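Local coordinates for protein OXA-46 oxacillinase (Pseudomonas aeruginosa, PDB 3IF6) that probably hydrolyses the amide bond of beta-lactam antibiotics as a class D serine beta-lactamase, giving substituted beta-amino acids and so resistance to these drugs, at residues I44-E49 / G229-A234; D48-K53 / R258-L263. All coordinates share one frame; numbering follows the deposited sequence.

Interaction 1: residues I44-E49 / G229-A234; sequences IVIADE and GPVFFA
Strands 44-48 and 229-234 run antiparallel, at 172°, as neighbours inside the mixed beta-sheet of the penicillin-binding transpeptidase fold. Two of the backbone bonds are short. Val-45 N gives a nearly straight hydrogen bond (163°) to Ala-234 O at 2.8 Å, in the carbonyl plane, and Glu-49 N reaches Pro-230 O at 2.8 Å, nearly along the C=O axis. Phe-232 N bonds to Ala-47 O at 3.0 Å, from above the carbonyl plane, whereas Ala-47 N to Phe-232 O and the return bond of the Val-45/Ala-234 pair, Ala-234 N to Val-45 O, are weak.

Every touching residue is buried; solvent comes near only at the Gly-229 end, which is partly exposed. On one face, Ile-46 and Val-231 lie side by side and point the same way, CG1 against CG1 at 3.6 Å, while Val-231 CG2 lies against the Asp-48 carboxylate, the two side chains crossing obliquely; the acid's charge is paired with Arg-50. Helix 247-259 packs on this face through Leu-257. Phe-233 belongs there too, but its ring leads away from strand 44-48 and meets Trp-220.

The other face, carrying Val-45, Ala-47, Phe-232 and Ala-234, is met by helix 168-179. Ala-47 CB touches Phe-232 CB at 4.0 Å. The Glu-49 side chain, extended beyond CG, crosses the Phe-232 ring obliquely; its carboxylate is committed to salt bridges with Arg-176 and Arg-180. With CG anti to its own carbonyl carbon (chi1 -59°), Phe-232 turns a ring edge to Ala-47 O, which lies in the ring plane 3.7 Å from CD1.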
loop_
_atom_site.group_PDB
_atom_site.type_symbol
_atom_site.label_atom_id
_atom_site.label_comp_id
_atom_site.label_asym_id
_atom_site.label_seq_id
_atom_site.Cartn_x
_atom_site.Cartn_y
_atom_site.Cartn_z
ATOM N N ILE B 44 4.355 9.382 23.255
ATOM C CA ILE B 44 3.723 8.501 22.297
ATOM C C ILE B 44 2.290 8.165 22.751
ATOM O O ILE B 44 2.047 7.985 23.934
ATOM C CB ILE B 44 4.569 7.214 22.078
ATOM C CG1 ILE B 44 4.083 6.437 20.829
ATOM C CG2 ILE B 44 4.590 6.366 23.340
ATOM C CD1 ILE B 44 5.110 5.471 20.262
ATOM N N VAL B 45 1.354 8.141 21.803
ATOM C CA VAL B 45 0.088 7.461 21.973
ATOM C C VAL B 45 0.083 6.256 21.047
ATOM O O VAL B 45 0.225 6.395 19.820
ATOM C CB VAL B 45 -1.092 8.342 21.586
ATOM C CG1 VAL B 45 -2.379 7.574 21.757
ATOM C CG2 VAL B 45 -1.130 9.612 22.395
ATOM N N ILE B 46 -0.069 5.059 21.594
ATOM C CA ILE B 46 -0.442 3.952 20.714
ATOM C C ILE B 46 -1.793 3.262 20.970
ATOM O O ILE B 46 -2.017 2.667 22.034
ATOM C CB ILE B 46 0.710 2.966 20.349
ATOM C CG1 ILE B 46 0.186 1.531 20.260
ATOM C CG2 ILE B 46 1.955 3.171 21.202
ATOM C CD1 ILE B 46 0.233 0.806 21.511
ATOM N N ALA B 47 -2.668 3.384 19.959
ATOM C CA ALA B 47 -3.980 2.751 19.903
ATOM C C ALA B 47 -3.924 1.361 19.272
ATOM O O ALA B 47 -4.103 1.216 18.068
ATOM C CB ALA B 47 -4.942 3.638 19.139
ATOM N N ASP B 48 -3.774 0.331 20.083
ATOM C CA ASP B 48 -3.718 -1.030 19.596
ATOM C C ASP B 48 -5.100 -1.653 19.519
ATOM O O ASP B 48 -5.782 -1.799 20.495
ATOM C CB ASP B 48 -2.810 -1.866 20.477
ATOM C CG ASP B 48 -2.830 -3.266 20.099
ATOM O OD1 ASP B 48 -3.750 -3.619 19.384
ATOM O OD2 ASP B 48 -1.945 -4.012 20.476
ATOM N N GLU B 49 -5.525 -1.975 18.313
ATOM C CA GLU B 49 -6.870 -2.454 18.079
ATOM C C GLU B 49 -7.091 -3.863 17.521
ATOM O O GLU B 49 -8.178 -4.182 17.086
ATOM C CB GLU B 49 -7.677 -1.383 17.361
ATOM C CG GLU B 49 -7.697 -0.113 18.137
ATOM C CD GLU B 49 -8.373 1.023 17.432
ATOM O OE1 GLU B 49 -8.901 0.839 16.337
ATOM O OE2 GLU B 49 -8.394 2.118 17.995
ATOM N N GLY B 229 -5.996 -6.688 13.045
ATOM C CA GLY B 229 -6.363 -5.281 13.091
ATOM C C GLY B 229 -5.177 -4.322 13.161
ATOM O O GLY B 229 -4.002 -4.745 13.152
ATOM N N PRO B 230 -5.481 -3.017 13.239
ATOM C CA PRO B 230 -4.433 -2.005 13.233
ATOM C C PRO B 230 -3.846 -1.699 14.614
ATOM O O PRO B 230 -4.536 -1.838 15.647
ATOM C CB PRO B 230 -5.147 -0.772 12.677
ATOM C CG PRO B 230 -6.575 -0.965 13.122
ATOM C CD PRO B 230 -6.829 -2.428 13.319
ATOM N N VAL B 231 -2.570 -1.299 14.611
ATOM C CA VAL B 231 -1.954 -0.604 15.736
ATOM C C VAL B 231 -1.602 0.816 15.265
ATOM O O VAL B 231 -0.674 1.007 14.491
ATOM C CB VAL B 231 -0.719 -1.379 16.280
ATOM C CG1 VAL B 231 -0.162 -0.734 17.524
ATOM C CG2 VAL B 231 -1.110 -2.796 16.604
ATOM N N PHE B 232 -2.389 1.806 15.668
ATOM C CA PHE B 232 -2.047 3.212 15.406
ATOM C C PHE B 232 -0.910 3.652 16.315
ATOM O O PHE B 232 -0.683 3.026 17.360
ATOM C CB PHE B 232 -3.280 4.109 15.537
ATOM C CG PHE B 232 -4.395 3.725 14.589
ATOM C CD1 PHE B 232 -5.286 2.694 14.912
ATOM C CD2 PHE B 232 -4.536 4.366 13.351
ATOM C CE1 PHE B 232 -6.317 2.329 14.029
ATOM C CE2 PHE B 232 -5.549 4.011 12.483
ATOM C CZ PHE B 232 -6.446 2.979 12.830
ATOM N N PHE B 233 -0.162 4.676 15.885
ATOM C CA PHE B 233 0.910 5.294 16.692
ATOM C C PHE B 233 1.056 6.760 16.336
ATOM O O PHE B 233 0.707 7.178 15.245
ATOM C CB PHE B 233 2.262 4.556 16.622
ATOM C CG PHE B 233 2.846 4.460 15.233
ATOM C CD1 PHE B 233 3.699 5.448 14.755
ATOM C CD2 PHE B 233 2.534 3.358 14.389
ATOM C CE1 PHE B 233 4.243 5.363 13.445
ATOM C CE2 PHE B 233 3.064 3.262 13.091
ATOM C CZ PHE B 233 3.916 4.267 12.617
ATOM N N ALA B 234 1.491 7.544 17.309
ATOM C CA ALA B 234 1.741 8.943 17.151
ATOM C C ALA B 234 2.720 9.317 18.253
ATOM O O ALA B 234 2.368 9.337 19.443
ATOM C CB ALA B 234 0.483 9.724 17.269
#

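Interaction 2: residues D48-K53 / R258-L263; sequences DERQAK and RSIDAL
Asp-48 closes strand 42-48, and its side chain sets out toward the turn after helix 247-259. Its CG is anti to the backbone N, and its carboxylate meets segment 258-263 only lightly, through OD2 near the CD1 methyl of Ile-260. The more important work of the acid is local: OD1 accepts the backbone N-H of Arg-50 at 3.2 Å, met nearly along its C-O axis, which makes an Asx turn.

Arg-50 carries the contact. CG stands anti to the carbonyl carbon, and a bend at chi3 (-95°) swings the guanidinium over to the turn. NH2 forms a salt bridge with Asp-48 OD2 at 2.7 Å, approaching from above the carboxylate plane; the longer bonds from NE to both carboxylate oxygens are weak. NH2 also gives a straight hydrogen bond (170°) to Ile-260 O at 3.3 Å, which lies close to the guanidinium plane. NH1 takes the next carbonyl, Asp-261 O, at 2.9 Å and a more bent 141°. Both carbonyls are met from above their planes. Asp-48 and the two carbonyls thus fix the rotation of the group, and Ala-262 CB lies over one guanidinium face, 4.0 Å from NH2. The positive charge of Arg-50 would probably be favoured by Asp-48 and by these carbonyls just beyond the helix.

Beyond Arg-50, the chain heads away towards Lys-53. The partner is a Schellman motif: Asp-261, at positive phi, is the C-prime residue, Asp-261 N returns to Arg-258 O and Ala-262 N to Leu-257 O. Arg-50, held by the Asx turn of Asp-48, hydrogen-bonds to the Ile-260 and Asp-261 carbonyls of the Schellman turn that ends helix 247-259.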
loop_
_atom_site.group_PDB
_atom_site.type_symbol
_atom_site.label_atom_id
_atom_site.label_comp_id
_atom_site.label_asym_id
_atom_site.label_seq_id
_atom_site.Cartn_x
_atom_site.Cartn_y
_atom_site.Cartn_z
ATOM N N ASP B 48 -3.774 0.331 20.083
ATOM C CA ASP B 48 -3.718 -1.030 19.596
ATOM C C ASP B 48 -5.100 -1.653 19.519
ATOM O O ASP B 48 -5.782 -1.799 20.495
ATOM C CB ASP B 48 -2.810 -1.866 20.477
ATOM C CG ASP B 48 -2.830 -3.266 20.099
ATOM O OD1 ASP B 48 -3.750 -3.619 19.384
ATOM O OD2 ASP B 48 -1.945 -4.012 20.476
ATOM N N GLU B 49 -5.525 -1.975 18.313
ATOM C CA GLU B 49 -6.870 -2.454 18.079
ATOM C C GLU B 49 -7.091 -3.863 17.521
ATOM O O GLU B 49 -8.178 -4.182 17.086
ATOM C CB GLU B 49 -7.677 -1.383 17.361
ATOM C CG GLU B 49 -7.697 -0.113 18.137
ATOM C CD GLU B 49 -8.373 1.023 17.432
ATOM O OE1 GLU B 49 -8.901 0.839 16.337
ATOM O OE2 GLU B 49 -8.394 2.118 17.995
ATOM N N ARG B 50 -6.062 -4.690 17.525
ATOM C CA ARG B 50 -6.179 -6.042 17.014
ATOM C C ARG B 50 -7.154 -6.935 17.782
ATOM O O ARG B 50 -7.982 -7.623 17.217
ATOM C CB ARG B 50 -4.816 -6.691 17.002
ATOM C CG ARG B 50 -3.762 -5.919 16.322
ATOM C CD ARG B 50 -2.425 -6.513 16.597
ATOM N NE ARG B 50 -1.783 -5.861 17.713
ATOM C CZ ARG B 50 -0.614 -6.190 18.214
ATOM N NH1 ARG B 50 0.094 -7.169 17.723
ATOM N NH2 ARG B 50 -0.165 -5.517 19.214
ATOM N N GLN B 51 -7.075 -6.886 19.090
ATOM C CA GLN B 51 -8.029 -7.606 19.956
ATOM C C GLN B 51 -9.433 -6.939 19.978
ATOM O O GLN B 51 -9.588 -5.740 19.671
ATOM C CB GLN B 51 -7.445 -7.752 21.380
ATOM C CG GLN B 51 -5.949 -8.189 21.422
ATOM C CD GLN B 51 -4.937 -7.031 21.159
ATOM O OE1 GLN B 51 -5.313 -5.848 21.070
ATOM N NE2 GLN B 51 -3.651 -7.381 21.051
ATOM N N ALA B 52 -10.452 -7.729 20.325
ATOM C CA ALA B 52 -11.846 -7.244 20.449
ATOM C C ALA B 52 -11.955 -5.958 21.292
ATOM O O ALA B 52 -12.716 -5.033 20.959
ATOM C CB ALA B 52 -12.759 -8.354 21.014
ATOM N N LYS B 53 -11.191 -5.897 22.384
ATOM C CA LYS B 53 -11.048 -4.638 23.119
ATOM C C LYS B 53 -9.804 -3.813 22.700
ATOM O O LYS B 53 -8.657 -4.311 22.628
ATOM C CB LYS B 53 -11.170 -4.839 24.642
ATOM C CG LYS B 53 -12.582 -4.525 25.194
ATOM C CD LYS B 53 -13.687 -5.498 24.673
ATOM C CE LYS B 53 -13.607 -6.905 25.337
ATOM N NZ LYS B 53 -14.137 -8.014 24.465
ATOM N N ARG B 258 7.693 -3.014 18.794
ATOM C CA ARG B 258 8.195 -4.385 18.942
ATOM C C ARG B 258 7.908 -5.007 20.329
ATOM O O ARG B 258 7.537 -6.168 20.393
ATOM C CB ARG B 258 9.663 -4.534 18.512
ATOM C CG ARG B 258 9.830 -4.969 17.020
ATOM C CD ARG B 258 11.278 -5.337 16.607
ATOM N NE ARG B 258 12.167 -4.201 16.805
ATOM C CZ ARG B 258 12.626 -3.383 15.855
ATOM N NH1 ARG B 258 12.326 -3.588 14.575
ATOM N NH2 ARG B 258 13.413 -2.356 16.196
ATOM N N SER B 259 8.051 -4.246 21.415
ATOM C CA SER B 259 7.732 -4.759 22.761
ATOM C C SER B 259 6.262 -5.268 22.907
ATOM O O SER B 259 6.033 -6.338 23.494
ATOM C CB SER B 259 8.102 -3.762 23.867
ATOM O OG SER B 259 7.225 -2.653 23.889
ATOM N N ILE B 260 5.282 -4.536 22.361
ATOM C CA ILE B 260 3.906 -5.045 22.329
ATOM C C ILE B 260 3.677 -6.016 21.160
ATOM O O ILE B 260 2.538 -6.378 20.859
ATOM C CB ILE B 260 2.832 -3.926 22.323
ATOM C CG1 ILE B 260 2.979 -3.026 21.081
ATOM C CG2 ILE B 260 2.853 -3.137 23.649
ATOM C CD1 ILE B 260 1.915 -1.977 20.937
ATOM N N ASP B 261 4.756 -6.441 20.509
ATOM C CA ASP B 261 4.655 -7.360 19.367
ATOM C C ASP B 261 3.828 -6.826 18.201
ATOM O O ASP B 261 3.000 -7.555 17.624
ATOM C CB ASP B 261 4.079 -8.705 19.816
ATOM C CG ASP B 261 5.045 -9.838 19.607
ATOM O OD1 ASP B 261 4.772 -10.668 18.694
ATOM O OD2 ASP B 261 6.076 -9.878 20.332
ATOM N N ALA B 262 4.032 -5.558 17.861
ATOM C CA ALA B 262 3.355 -4.981 16.708
ATOM C C ALA B 262 4.272 -4.807 15.479
ATOM O O ALA B 262 3.836 -4.274 14.463
ATOM C CB ALA B 262 2.648 -3.674 17.086
ATOM N N LEU B 263 5.518 -5.282 15.589
ATOM C CA LEU B 263 6.507 -5.271 14.500
ATOM C C LEU B 263 7.299 -6.563 14.501
ATOM O O LEU B 263 7.576 -7.102 15.569
ATOM C CB LEU B 263 7.524 -4.133 14.666
ATOM C CG LEU B 263 7.532 -2.819 13.864
ATOM C CD1 LEU B 263 8.882 -2.178 14.090
ATOM C CD2 LEU B 263 7.295 -2.988 12.359
#

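How the interactions relate
Interactions 1 and 2 share Asp-48 and Glu-49, and their centres lie about 8 Å apart: as strand 42-48 ends, the chain passes from pairing with strand 229-238 to holding the turn that ends helix 247-259, the next element after that strand. Val-231 joins them. Its CG2 sits 3.3 Å from Arg-50 NE and 3.9 Å from Ala-262 CB, so one methyl lies against both partners of interaction 2. Ile-46 CD1 meets Ile-260 CD1 at 3.3 Å, and Gly-229 O lies 3.4 Å from Arg-50 CG. Both contacts lie away from Ser-72, the predicted acyl-ester nucleophile; interaction 1 belongs to the sheet, interaction 2 to the loop after strand 42-48 and the turn after helix 247-259.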